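Local coordinates for protein DnaJ homolog subfamily C member 3 (Mus musculus, PDB 3IEG) that acts in the unfolded protein response, stimulating the HSPA8/HSC70 ATPase as a co-chaperone, binding misfolded proteins and restraining the kinase EIF2AK4/GCN2, at residues Q25-V30 with T45-M50; A39-A44 with F70-L75; K54-D59 with G78-K83; K96-N101 with Q105-A110. All blocks are in the same frame, centred on the assembly; numbering follows the deposited sequence.

Overall arrangement
The chain is the TPR portion of a longer co-chaperone, and the four contacts follow one another through its N-terminal helices. Contact 1 closes a short loop, joining residues 25-30 of TPR 1 to 45-50 of TPR 2. Before it closes, helix 37-50 has already opened contact 2, so the two cross; contact 2 reaches over helix 53-66 to residues 70-75. Contact 3, from 54-59 to 78-83, crosses contact 2 in turn, and the salt bridge from Arg43 to Asp59 joins the pair. Contact 4 comes later in series, binding the end of helix 87-98 to helix 104-132. It meets contact 3 through His79 and Glu109.

Contact 1. Residues Q25-V30 with T45-M50; sequences QFHAAV and TVFLAM
In Phe26, CG lies beside the backbone N and anti to the carbonyl carbon (chi1 -65°), which sends the ring across to Val46; there CG2, the methyl that also sits beside its own backbone N, comes forward to meet it. The touch is at the ring's rim: Val46 CG2 lies near the plane of the phenyl group, 3.6 Å from Phe26 CE1 and almost as near to CD1. The methyl thus abuts the edge of the ring and does not cover its face, while the two side chains cross obliquely. The residues belong to consecutive tetratricopeptide repeats, 25-30 to TPR 1 and 45-50 to TPR 2, and the contact is one of the helix-to-helix seams by which such repeats stack into a superhelix. Backbones stay well apart, with 8.7 Å from Phe26 CA to Val46 CA, and the side chains span the distance. A second, looser meeting lies beside the first, where His27 CE1 comes to 4.4 Å from Phe47 CZ, the imidazole and phenyl groups approaching obliquely. Val46 also rests on Ala22 and Leu23 of helix 19-32 and on Leu14 of helix 2-15, whereas Phe47 extends the apolar surface to Ala55 and Ala56 of helix 53-66.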
loop_
_atom_site.group_PDB
_atom_site.type_symbol
_atom_site.label_atom_id
_atom_site.label_comp_id
_atom_site.label_asym_id
_atom_site.label_seq_id
_atom_site.Cartn_x
_atom_site.Cartn_y
_atom_site.Cartn_z
ATOM N N GLN A 25 -32.566 -16.480 -11.651
ATOM C CA GLN A 25 -33.197 -17.729 -12.067
ATOM C C GLN A 25 -32.441 -18.963 -11.573
ATOM O O GLN A 25 -33.046 -19.938 -11.106
ATOM C CB GLN A 25 -33.290 -17.787 -13.590
ATOM C CG GLN A 25 -34.268 -16.796 -14.217
ATOM C CD GLN A 25 -35.694 -16.976 -13.724
ATOM O OE1 GLN A 25 -36.347 -16.014 -13.321
ATOM N NE2 GLN A 25 -36.176 -18.205 -13.745
ATOM N N PHE A 26 -31.116 -18.919 -11.684
ATOM C CA PHE A 26 -30.286 -20.027 -11.250
ATOM C C PHE A 26 -30.274 -20.163 -9.719
ATOM O O PHE A 26 -30.174 -21.280 -9.210
ATOM C CB PHE A 26 -28.869 -19.919 -11.827
ATOM C CG PHE A 26 -28.802 -20.038 -13.334
ATOM C CD1 PHE A 26 -27.837 -19.338 -14.052
ATOM C CD2 PHE A 26 -29.697 -20.848 -14.037
ATOM C CE1 PHE A 26 -27.762 -19.452 -15.451
ATOM C CE2 PHE A 26 -29.636 -20.964 -15.429
ATOM C CZ PHE A 26 -28.664 -20.267 -16.138
ATOM N N HIS A 27 -30.376 -19.036 -9.004
ATOM C CA HIS A 27 -30.582 -19.041 -7.554
ATOM C C HIS A 27 -31.876 -19.781 -7.190
ATOM O O HIS A 27 -31.886 -20.668 -6.343
ATOM C CB HIS A 27 -30.651 -17.610 -7.000
ATOM C CG HIS A 27 -29.359 -17.110 -6.430
ATOM N ND1 HIS A 27 -28.793 -15.908 -6.809
ATOM C CD2 HIS A 27 -28.528 -17.639 -5.502
ATOM C CE1 HIS A 27 -27.668 -15.720 -6.142
ATOM N NE2 HIS A 27 -27.480 -16.760 -5.349
ATOM N N ALA A 28 -32.958 -19.398 -7.859
ATOM C CA ALA A 28 -34.275 -19.986 -7.674
ATOM C C ALA A 28 -34.237 -21.472 -7.939
ATOM O O ALA A 28 -34.838 -22.247 -7.201
ATOM C CB ALA A 28 -35.289 -19.311 -8.599
ATOM N N ALA A 29 -33.531 -21.862 -8.996
ATOM C CA ALA A 29 -33.390 -23.266 -9.355
ATOM C C ALA A 29 -32.643 -24.035 -8.260
ATOM O O ALA A 29 -33.081 -25.106 -7.839
ATOM C CB ALA A 29 -32.673 -23.401 -10.690
ATOM N N VAL A 30 -31.524 -23.483 -7.799
ATOM C CA VAL A 30 -30.759 -24.103 -6.727
ATOM C C VAL A 30 -31.591 -24.234 -5.444
ATOM O O VAL A 30 -31.563 -25.270 -4.787
ATOM C CB VAL A 30 -29.458 -23.332 -6.448
ATOM C CG1 VAL A 30 -28.863 -23.732 -5.081
ATOM C CG2 VAL A 30 -28.452 -23.557 -7.575
ATOM N N THR A 45 -21.345 -20.367 -13.941
ATOM C CA THR A 45 -20.965 -19.744 -15.219
ATOM C C THR A 45 -21.425 -18.286 -15.257
ATOM O O THR A 45 -20.750 -17.455 -15.853
ATOM C CB THR A 45 -21.433 -20.527 -16.480
ATOM O OG1 THR A 45 -22.860 -20.603 -16.510
ATOM C CG2 THR A 45 -20.880 -21.935 -16.483
ATOM N N VAL A 46 -22.542 -17.972 -14.596
ATOM C CA VAL A 46 -22.983 -16.565 -14.451
ATOM C C VAL A 46 -22.014 -15.721 -13.610
ATOM O O VAL A 46 -21.532 -14.697 -14.091
ATOM C CB VAL A 46 -24.472 -16.412 -13.978
ATOM C CG1 VAL A 46 -24.767 -14.999 -13.572
ATOM C CG2 VAL A 46 -25.420 -16.801 -15.088
ATOM N N PHE A 47 -21.714 -16.147 -12.384
ATOM C CA PHE A 47 -20.633 -15.520 -11.602
ATOM C C PHE A 47 -19.336 -15.385 -12.425
ATOM O O PHE A 47 -18.649 -14.360 -12.356
ATOM C CB PHE A 47 -20.344 -16.281 -10.297
ATOM C CG PHE A 47 -21.412 -16.132 -9.228
ATOM C CD1 PHE A 47 -21.910 -17.254 -8.570
ATOM C CD2 PHE A 47 -21.916 -14.876 -8.866
ATOM C CE1 PHE A 47 -22.890 -17.136 -7.568
ATOM C CE2 PHE A 47 -22.906 -14.752 -7.872
ATOM C CZ PHE A 47 -23.389 -15.893 -7.218
ATOM N N LEU A 48 -19.003 -16.408 -13.210
ATOM C CA LEU A 48 -17.793 -16.345 -14.023
ATOM C C LEU A 48 -17.881 -15.221 -15.053
ATOM O O LEU A 48 -16.926 -14.462 -15.227
ATOM C CB LEU A 48 -17.497 -17.696 -14.680
ATOM C CG LEU A 48 -16.330 -18.542 -14.137
ATOM C CD1 LEU A 48 -15.739 -18.031 -12.806
ATOM C CD2 LEU A 48 -16.686 -20.026 -14.038
ATOM N N ALA A 49 -19.041 -15.108 -15.707
ATOM C CA ALA A 49 -19.278 -14.065 -16.708
ATOM C C ALA A 49 -19.229 -12.650 -16.111
ATOM O O ALA A 49 -18.716 -11.733 -16.733
ATOM C CB ALA A 49 -20.582 -14.310 -17.426
HETATM N N MSE A 50 -19.760 -12.489 -14.905
HETATM C CA MSE A 50 -19.594 -11.263 -14.135
HETATM C C MSE A 50 -18.138 -11.070 -13.701
HETATM O O MSE A 50 -17.710 -9.961 -13.369
HETATM C CB MSE A 50 -20.468 -11.312 -12.886
HETATM C CG MSE A 50 -21.965 -11.380 -13.147
HETATM SE SE MSE A 50 -23.016 -11.507 -11.481
HETATM C CE MSE A 50 -24.772 -11.010 -12.181
#

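Contact 2. Residues A39-A44 with F70-L75; sequences AYYRRA and FTAARL
Two helices that are not neighbours in sequence, 37-50 and 71-84, meet here in the stack of tetratricopeptide repeats, and Tyr41 carries the whole contact from its side. With CG anti to the backbone N (chi1 179°), the ring is carried toward the start of helix 71-84. Phe70, the N-cap residue of that helix, comes down edge first: its CE2 stands 3.7 Å above the plane of the Tyr41 ring, over the centre. This is an edge-to-face aromatic pair, with centroids 4.8 Å apart and planes inclined at 56°. The first turn of the helix closes in on the phenol as well. Ala73 CB lies 3.9 Å from Tyr41 CD1, and farther along the ring Ala72 CB approaches Tyr41 OH to 3.6 Å, both methyls coming in obliquely. With an alanine in place of Tyr41, the edge of Phe70 would probably lose the aromatic face it points at, and a gap would open beside the methyls of Ala72 and Ala73. Glu106 of helix 104-132 also touches Ala72. Tyr41 and Phe70 belong to TPR 2, Ala72 and Ala73 to TPR 3, and such packing of successive leading helices is characteristic of the TPR superhelix.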
loop_
_atom_site.group_PDB
_atom_site.type_symbol
_atom_site.label_atom_id
_atom_site.label_comp_id
_atom_site.label_asym_id
_atom_site.label_seq_id
_atom_site.Cartn_x
_atom_site.Cartn_y
_atom_site.Cartn_z
ATOM N N ALA A 39 -27.679 -26.950 -11.866
ATOM C CA ALA A 39 -28.149 -25.695 -11.299
ATOM C C ALA A 39 -26.965 -24.933 -10.717
ATOM O O ALA A 39 -26.780 -23.764 -11.029
ATOM C CB ALA A 39 -29.218 -25.933 -10.256
ATOM N N TYR A 40 -26.140 -25.610 -9.913
ATOM C CA TYR A 40 -24.945 -24.994 -9.352
ATOM C C TYR A 40 -23.951 -24.627 -10.442
ATOM O O TYR A 40 -23.247 -23.618 -10.330
ATOM C CB TYR A 40 -24.266 -25.909 -8.332
ATOM C CG TYR A 40 -25.011 -26.070 -7.032
ATOM C CD1 TYR A 40 -24.963 -25.078 -6.045
ATOM C CD2 TYR A 40 -25.751 -27.221 -6.775
ATOM C CE1 TYR A 40 -25.653 -25.233 -4.838
ATOM C CE2 TYR A 40 -26.441 -27.382 -5.588
ATOM C CZ TYR A 40 -26.390 -26.392 -4.620
ATOM O OH TYR A 40 -27.077 -26.568 -3.439
ATOM N N TYR A 41 -23.881 -25.439 -11.490
ATOM C CA TYR A 41 -22.976 -25.126 -12.588
ATOM C C TYR A 41 -23.444 -23.865 -13.322
ATOM O O TYR A 41 -22.660 -22.952 -13.544
ATOM C CB TYR A 41 -22.809 -26.311 -13.548
ATOM C CG TYR A 41 -21.892 -26.021 -14.712
ATOM C CD1 TYR A 41 -20.518 -25.815 -14.513
ATOM C CD2 TYR A 41 -22.393 -25.940 -16.016
ATOM C CE1 TYR A 41 -19.670 -25.533 -15.579
ATOM C CE2 TYR A 41 -21.553 -25.667 -17.092
ATOM C CZ TYR A 41 -20.193 -25.468 -16.870
ATOM O OH TYR A 41 -19.357 -25.192 -17.939
ATOM N N ARG A 42 -24.727 -23.808 -13.666
ATOM C CA ARG A 42 -25.274 -22.650 -14.356
ATOM C C ARG A 42 -25.032 -21.368 -13.571
ATOM O O ARG A 42 -24.578 -20.350 -14.138
ATOM C CB ARG A 42 -26.760 -22.832 -14.640
ATOM C CG ARG A 42 -27.086 -24.016 -15.542
ATOM C CD ARG A 42 -26.406 -23.920 -16.896
ATOM N NE ARG A 42 -26.844 -25.003 -17.769
ATOM C CZ ARG A 42 -26.139 -25.475 -18.790
ATOM N NH1 ARG A 42 -24.937 -24.980 -19.073
ATOM N NH2 ARG A 42 -26.633 -26.457 -19.520
ATOM N N ARG A 43 -25.303 -21.421 -12.269
ATOM C CA ARG A 43 -25.022 -20.286 -11.414
ATOM C C ARG A 43 -23.547 -19.922 -11.446
ATOM O O ARG A 43 -23.208 -18.754 -11.440
ATOM C CB ARG A 43 -25.470 -20.534 -9.982
ATOM C CG ARG A 43 -25.510 -19.245 -9.164
ATOM C CD ARG A 43 -26.207 -19.413 -7.829
ATOM N NE ARG A 43 -25.432 -20.252 -6.928
ATOM C CZ ARG A 43 -25.917 -20.819 -5.833
ATOM N NH1 ARG A 43 -27.184 -20.636 -5.496
ATOM N NH2 ARG A 43 -25.127 -21.569 -5.077
ATOM N N ALA A 44 -22.669 -20.913 -11.496
ATOM C CA ALA A 44 -21.245 -20.607 -11.504
ATOM C C ALA A 44 -20.776 -19.957 -12.807
ATOM O O ALA A 44 -19.891 -19.093 -12.781
ATOM C CB ALA A 44 -20.412 -21.839 -11.188
ATOM N N PHE A 70 -17.666 -34.446 -14.106
ATOM C CA PHE A 70 -18.121 -33.248 -14.826
ATOM C C PHE A 70 -16.958 -32.381 -15.204
ATOM O O PHE A 70 -16.640 -31.407 -14.529
ATOM C CB PHE A 70 -19.152 -32.437 -14.050
ATOM C CG PHE A 70 -19.874 -31.421 -14.895
ATOM C CD1 PHE A 70 -21.134 -31.685 -15.387
ATOM C CD2 PHE A 70 -19.286 -30.201 -15.209
ATOM C CE1 PHE A 70 -21.801 -30.747 -16.170
ATOM C CE2 PHE A 70 -19.943 -29.264 -15.989
ATOM C CZ PHE A 70 -21.203 -29.537 -16.470
ATOM N N THR A 71 -16.334 -32.742 -16.311
ATOM C CA THR A 71 -15.053 -32.177 -16.657
ATOM C C THR A 71 -15.006 -30.638 -16.784
ATOM O O THR A 71 -14.065 -30.012 -16.317
ATOM C CB THR A 71 -14.359 -32.966 -17.800
ATOM O OG1 THR A 71 -13.782 -32.064 -18.755
ATOM C CG2 THR A 71 -15.325 -33.919 -18.478
ATOM N N ALA A 72 -16.039 -30.038 -17.369
ATOM C CA ALA A 72 -16.078 -28.580 -17.594
ATOM C C ALA A 72 -15.950 -27.744 -16.316
ATOM O O ALA A 72 -15.270 -26.731 -16.308
ATOM C CB ALA A 72 -17.329 -28.186 -18.365
ATOM N N ALA A 73 -16.597 -28.182 -15.244
ATOM C CA ALA A 73 -16.561 -27.468 -13.980
ATOM C C ALA A 73 -15.201 -27.567 -13.317
ATOM O O ALA A 73 -14.739 -26.604 -12.696
ATOM C CB ALA A 73 -17.637 -27.981 -13.052
ATOM N N ARG A 74 -14.563 -28.728 -13.442
ATOM C CA ARG A 74 -13.244 -28.931 -12.874
ATOM C C ARG A 74 -12.207 -28.119 -13.640
ATOM O O ARG A 74 -11.311 -27.530 -13.040
ATOM C CB ARG A 74 -12.878 -30.414 -12.831
ATOM C CG ARG A 74 -11.529 -30.673 -12.186
ATOM C CD ARG A 74 -11.185 -32.141 -12.053
ATOM N NE ARG A 74 -11.553 -32.654 -10.736
ATOM C CZ ARG A 74 -12.377 -33.671 -10.565
ATOM N NH1 ARG A 74 -12.886 -34.274 -11.622
ATOM N NH2 ARG A 74 -12.692 -34.091 -9.359
ATOM N N LEU A 75 -12.339 -28.056 -14.959
ATOM C CA LEU A 75 -11.429 -27.224 -15.723
ATOM C C LEU A 75 -11.487 -25.779 -15.223
ATOM O O LEU A 75 -10.448 -25.154 -15.006
ATOM C CB LEU A 75 -11.717 -27.307 -17.216
ATOM C CG LEU A 75 -10.855 -26.395 -18.104
ATOM C CD1 LEU A 75 -9.382 -26.750 -18.025
ATOM C CD2 LEU A 75 -11.327 -26.436 -19.545
#

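Contact 3. Residues K54-D59 with G78-K83; sequences KAALPD and GHLLLK
Leu80 reaches over to helix 53-66 with a single methyl, CD1, and meets Ala56 and Leu57 there. Its chain is stretched out, CD1 being anti to CA (chi2 178°), and this carries the methyl far enough to lie 4.3 Å from Leu57 CB and 4.4 Å from Ala56 CB. The same CD1 is also 4.3 Å from Leu57 N, so it rests against the backbone where the two residues join. Leu57 meets Leu80 at CB, while the branch beyond it leans on Arg77 and Gln84 of helix 71-84, one turn to either side of Leu80. Contact is purely apolar and fairly loose, with no hydrogen bond between the segments. Next to it, Pro58 kinks helix 53-66, since its N has no bond to the preceding turn. Leu80 is flanked further by Trp152, which comes from a loop. Residues 54-59 lie in TPR 2 and 78-83 in TPR 3, and such apolar packing between one repeat's second helix and the next repeat's first is characteristic of TPR arrays.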
loop_
_atom_site.group_PDB
_atom_site.type_symbol
_atom_site.label_atom_id
_atom_site.label_comp_id
_atom_site.label_asym_id
_atom_site.label_seq_id
_atom_site.Cartn_x
_atom_site.Cartn_y
_atom_site.Cartn_z
ATOM N N LYS A 54 -14.749 -15.342 -6.456
ATOM C CA LYS A 54 -15.031 -15.644 -5.055
ATOM C C LYS A 54 -16.365 -16.361 -4.928
ATOM O O LYS A 54 -16.486 -17.290 -4.138
ATOM C CB LYS A 54 -15.056 -14.361 -4.220
ATOM C CG LYS A 54 -15.114 -14.562 -2.717
ATOM C CD LYS A 54 -14.489 -13.360 -1.973
ATOM C CE LYS A 54 -12.976 -13.228 -2.248
ATOM N NZ LYS A 54 -12.407 -11.956 -1.711
ATOM N N ALA A 55 -17.351 -15.928 -5.715
ATOM C CA ALA A 55 -18.690 -16.505 -5.697
ATOM C C ALA A 55 -18.804 -17.788 -6.530
ATOM O O ALA A 55 -19.539 -18.704 -6.165
ATOM C CB ALA A 55 -19.696 -15.480 -6.163
ATOM N N ALA A 56 -18.070 -17.851 -7.640
ATOM C CA ALA A 56 -18.082 -19.023 -8.509
ATOM C C ALA A 56 -17.494 -20.268 -7.861
ATOM O O ALA A 56 -18.055 -21.362 -7.991
ATOM C CB ALA A 56 -17.368 -18.732 -9.807
ATOM N N LEU A 57 -16.376 -20.105 -7.165
ATOM C CA LEU A 57 -15.653 -21.256 -6.612
ATOM C C LEU A 57 -16.519 -22.208 -5.765
ATOM O O LEU A 57 -16.599 -23.391 -6.085
ATOM C CB LEU A 57 -14.369 -20.823 -5.883
ATOM C CG LEU A 57 -13.543 -21.894 -5.163
ATOM C CD1 LEU A 57 -12.984 -22.923 -6.127
ATOM C CD2 LEU A 57 -12.399 -21.263 -4.363
ATOM N N PRO A 58 -17.189 -21.709 -4.704
ATOM C CA PRO A 58 -18.015 -22.675 -3.963
ATOM C C PRO A 58 -19.004 -23.455 -4.828
ATOM O O PRO A 58 -19.233 -24.626 -4.563
ATOM C CB PRO A 58 -18.735 -21.817 -2.912
ATOM C CG PRO A 58 -18.498 -20.374 -3.341
ATOM C CD PRO A 58 -17.225 -20.367 -4.096
ATOM N N ASP A 59 -19.568 -22.838 -5.861
ATOM C CA ASP A 59 -20.484 -23.567 -6.751
ATOM C C ASP A 59 -19.745 -24.563 -7.640
ATOM O O ASP A 59 -20.230 -25.666 -7.881
ATOM C CB ASP A 59 -21.344 -22.618 -7.604
ATOM C CG ASP A 59 -22.339 -21.818 -6.781
ATOM O OD1 ASP A 59 -22.591 -22.182 -5.618
ATOM O OD2 ASP A 59 -22.874 -20.816 -7.297
ATOM N N GLY A 78 -9.766 -25.307 -11.840
ATOM C CA GLY A 78 -8.338 -25.313 -12.125
ATOM C C GLY A 78 -7.809 -23.948 -12.520
ATOM O O GLY A 78 -6.754 -23.528 -12.053
ATOM N N HIS A 79 -8.534 -23.245 -13.377
ATOM C CA HIS A 79 -8.154 -21.882 -13.741
ATOM C C HIS A 79 -8.069 -20.956 -12.522
ATOM O O HIS A 79 -7.100 -20.205 -12.381
ATOM C CB HIS A 79 -9.112 -21.286 -14.784
ATOM C CG HIS A 79 -9.086 -21.987 -16.105
ATOM N ND1 HIS A 79 -7.916 -22.388 -16.713
ATOM C CD2 HIS A 79 -10.088 -22.360 -16.935
ATOM C CE1 HIS A 79 -8.198 -22.987 -17.856
ATOM N NE2 HIS A 79 -9.509 -22.978 -18.017
ATOM N N LEU A 80 -9.075 -21.014 -11.652
ATOM C CA LEU A 80 -9.143 -20.102 -10.518
ATOM C C LEU A 80 -8.045 -20.424 -9.531
ATOM O O LEU A 80 -7.400 -19.515 -9.033
ATOM C CB LEU A 80 -10.531 -20.109 -9.831
ATOM C CG LEU A 80 -11.768 -19.756 -10.676
ATOM C CD1 LEU A 80 -13.072 -19.862 -9.877
ATOM C CD2 LEU A 80 -11.621 -18.383 -11.282
ATOM N N LEU A 81 -7.826 -21.714 -9.269
ATOM C CA LEU A 81 -6.734 -22.163 -8.388
ATOM C C LEU A 81 -5.359 -21.702 -8.869
ATOM O O LEU A 81 -4.568 -21.189 -8.084
ATOM C CB LEU A 81 -6.741 -23.691 -8.214
ATOM C CG LEU A 81 -7.967 -24.311 -7.530
ATOM C CD1 LEU A 81 -8.092 -25.815 -7.806
ATOM C CD2 LEU A 81 -7.976 -24.013 -6.041
ATOM N N LEU A 82 -5.071 -21.876 -10.153
ATOM C CA LEU A 82 -3.813 -21.379 -10.698
ATOM C C LEU A 82 -3.643 -19.878 -10.446
ATOM O O LEU A 82 -2.567 -19.431 -10.070
ATOM C CB LEU A 82 -3.710 -21.693 -12.189
ATOM C CG LEU A 82 -2.493 -21.204 -12.975
ATOM C CD1 LEU A 82 -1.176 -21.644 -12.349
ATOM C CD2 LEU A 82 -2.593 -21.715 -14.389
ATOM N N LYS A 83 -4.710 -19.104 -10.648
ATOM C CA LYS A 83 -4.669 -17.662 -10.398
ATOM C C LYS A 83 -4.444 -17.349 -8.913
ATOM O O LYS A 83 -3.810 -16.359 -8.562
ATOM C CB LYS A 83 -5.950 -16.993 -10.885
ATOM C CG LYS A 83 -6.032 -16.754 -12.396
ATOM C CD LYS A 83 -7.090 -15.700 -12.669
ATOM C CE LYS A 83 -7.319 -15.488 -14.135
ATOM N NZ LYS A 83 -8.364 -14.424 -14.302
#

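Contact 4. Residues K96-N101 with Q105-A110; sequences KVLKSN and QEEKEA
Glu106 turns its carboxylate back to the start of its own helix, where OE1 is hydrogen-bonded to the amide N of Ser103 and, more weakly, to Thr71 OG1; across the contact, its carbonyl O lies 4.3 Å from Val97 CG1. The bond to Ser103 secures the start of helix 104-132, and the weak one links it to helix 71-84. From the preceding residue, Gln105 NE2 donates to Glu109 OE2, one turn along, over 2.9 Å, with an N-H...O angle of 151°. It meets the anti side of that carboxylate, whose other oxygen, OE1, is bonded to His79 NE2, so both oxygens are engaged and the group's rotation is probably fixed. The seam between the segments is apolar. Val97 has CG1 anti to its backbone N (chi1 157°), and this methyl comes to 3.8 Å from Ala110 CB. From the next position Leu98 brings CD2 to 4.1 Å from the same Ala110 CB, and to 4.0 Å from Glu107 CG, crossing the extended Glu107 side chain at about a right angle. Ala110 is therefore touched by two branched residues at once. Helix 87-98, in TPR 3, thus packs along the first turns of the long helix 104-132, with Leu98 continuing onto Glu111 and Leu114, while helix 71-84 adjoins both through Thr71, Ala72 and Leu75.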
loop_
_atom_site.group_PDB
_atom_site.type_symbol
_atom_site.label_atom_id
_atom_site.label_comp_id
_atom_site.label_asym_id
_atom_site.label_seq_id
_atom_site.Cartn_x
_atom_site.Cartn_y
_atom_site.Cartn_z
ATOM N N LYS A 96 -6.674 -34.353 -13.453
ATOM C CA LYS A 96 -7.894 -35.165 -13.404
ATOM C C LYS A 96 -8.847 -34.902 -14.588
ATOM O O LYS A 96 -9.587 -35.801 -15.012
ATOM C CB LYS A 96 -8.619 -34.971 -12.077
ATOM C CG LYS A 96 -7.925 -35.620 -10.878
ATOM C CD LYS A 96 -8.760 -35.459 -9.608
ATOM C CE LYS A 96 -8.099 -36.111 -8.397
ATOM N NZ LYS A 96 -8.760 -35.722 -7.105
ATOM N N VAL A 97 -8.822 -33.670 -15.102
ATOM C CA VAL A 97 -9.536 -33.292 -16.309
ATOM C C VAL A 97 -9.062 -34.159 -17.483
ATOM O O VAL A 97 -9.887 -34.703 -18.233
ATOM C CB VAL A 97 -9.342 -31.775 -16.622
ATOM C CG1 VAL A 97 -9.576 -31.469 -18.096
ATOM C CG2 VAL A 97 -10.231 -30.905 -15.730
ATOM N N LEU A 98 -7.743 -34.306 -17.622
ATOM C CA LEU A 98 -7.164 -35.112 -18.689
ATOM C C LEU A 98 -7.646 -36.565 -18.650
ATOM O O LEU A 98 -7.687 -37.225 -19.679
ATOM C CB LEU A 98 -5.635 -35.065 -18.646
ATOM C CG LEU A 98 -4.962 -33.745 -19.016
ATOM C CD1 LEU A 98 -3.465 -33.851 -18.853
ATOM C CD2 LEU A 98 -5.305 -33.327 -20.433
ATOM N N LYS A 99 -8.035 -37.041 -17.473
ATOM C CA LYS A 99 -8.417 -38.446 -17.277
ATOM C C LYS A 99 -9.917 -38.648 -17.037
ATOM O O LYS A 99 -10.327 -39.674 -16.476
ATOM C CB LYS A 99 -7.643 -39.038 -16.094
ATOM C CG LYS A 99 -6.209 -39.396 -16.383
ATOM C CD LYS A 99 -5.509 -39.729 -15.091
ATOM C CE LYS A 99 -4.488 -40.840 -15.299
ATOM N NZ LYS A 99 -3.806 -41.148 -14.021
ATOM N N SER A 100 -10.729 -37.672 -17.432
ATOM C CA SER A 100 -12.181 -37.792 -17.299
ATOM C C SER A 100 -12.872 -37.585 -18.661
ATOM O O SER A 100 -14.005 -37.097 -18.742
ATOM C CB SER A 100 -12.708 -36.822 -16.232
ATOM O OG SER A 100 -12.578 -35.478 -16.658
ATOM N N ASN A 101 -12.159 -37.994 -19.716
ATOM C CA ASN A 101 -12.579 -37.855 -21.118
ATOM C C ASN A 101 -12.914 -36.415 -21.505
ATOM O O ASN A 101 -14.075 -36.082 -21.738
ATOM C CB ASN A 101 -13.740 -38.802 -21.455
ATOM C CG ASN A 101 -13.560 -40.173 -20.856
ATOM O OD1 ASN A 101 -12.793 -40.988 -21.361
ATOM N ND2 ASN A 101 -14.267 -40.436 -19.763
ATOM N N GLN A 105 -11.252 -29.408 -26.866
ATOM C CA GLN A 105 -10.957 -28.058 -26.370
ATOM C C GLN A 105 -10.488 -28.065 -24.913
ATOM O O GLN A 105 -9.496 -27.428 -24.571
ATOM C CB GLN A 105 -12.188 -27.154 -26.533
ATOM C CG GLN A 105 -12.045 -25.741 -25.964
ATOM C CD GLN A 105 -10.830 -25.005 -26.514
ATOM O OE1 GLN A 105 -10.395 -25.247 -27.651
ATOM N NE2 GLN A 105 -10.268 -24.111 -25.703
ATOM N N GLU A 106 -11.217 -28.793 -24.072
ATOM C CA GLU A 106 -10.843 -29.009 -22.686
ATOM C C GLU A 106 -9.474 -29.682 -22.531
ATOM O O GLU A 106 -8.693 -29.301 -21.662
ATOM C CB GLU A 106 -11.927 -29.809 -21.968
ATOM C CG GLU A 106 -13.115 -28.964 -21.615
ATOM C CD GLU A 106 -14.366 -29.755 -21.342
ATOM O OE1 GLU A 106 -14.414 -30.973 -21.605
ATOM O OE2 GLU A 106 -15.321 -29.135 -20.854
ATOM N N GLU A 107 -9.184 -30.666 -23.377
ATOM C CA GLU A 107 -7.878 -31.324 -23.355
ATOM C C GLU A 107 -6.725 -30.340 -23.629
ATOM O O GLU A 107 -5.749 -30.336 -22.887
ATOM C CB GLU A 107 -7.834 -32.532 -24.311
ATOM C CG GLU A 107 -6.523 -33.345 -24.255
ATOM C CD GLU A 107 -6.475 -34.511 -25.234
ATOM O OE1 GLU A 107 -7.472 -34.760 -25.954
ATOM O OE2 GLU A 107 -5.430 -35.195 -25.283
ATOM N N LYS A 108 -6.849 -29.508 -24.667
ATOM C CA LYS A 108 -5.799 -28.533 -25.008
ATOM C C LYS A 108 -5.605 -27.476 -23.920
ATOM O O LYS A 108 -4.469 -27.134 -23.587
ATOM C CB LYS A 108 -6.047 -27.853 -26.375
ATOM C CG LYS A 108 -4.885 -26.905 -26.809
ATOM C CD LYS A 108 -5.070 -26.232 -28.186
ATOM C CE LYS A 108 -4.442 -27.066 -29.329
ATOM N NZ LYS A 108 -5.348 -28.168 -29.816
ATOM N N GLU A 109 -6.716 -26.971 -23.378
ATOM C CA GLU A 109 -6.708 -25.981 -22.286
ATOM C C GLU A 109 -5.993 -26.526 -21.032
ATOM O O GLU A 109 -5.160 -25.835 -20.446
ATOM C CB GLU A 109 -8.142 -25.525 -21.960
ATOM C CG GLU A 109 -8.301 -24.030 -21.695
ATOM C CD GLU A 109 -9.763 -23.531 -21.792
ATOM O OE1 GLU A 109 -10.239 -22.901 -20.817
ATOM O OE2 GLU A 109 -10.432 -23.745 -22.838
ATOM N N ALA A 110 -6.289 -27.772 -20.660
ATOM C CA ALA A 110 -5.679 -28.405 -19.494
ATOM C C ALA A 110 -4.194 -28.720 -19.667
ATOM O O ALA A 110 -3.428 -28.587 -18.718
ATOM C CB ALA A 110 -6.444 -29.644 -19.096
#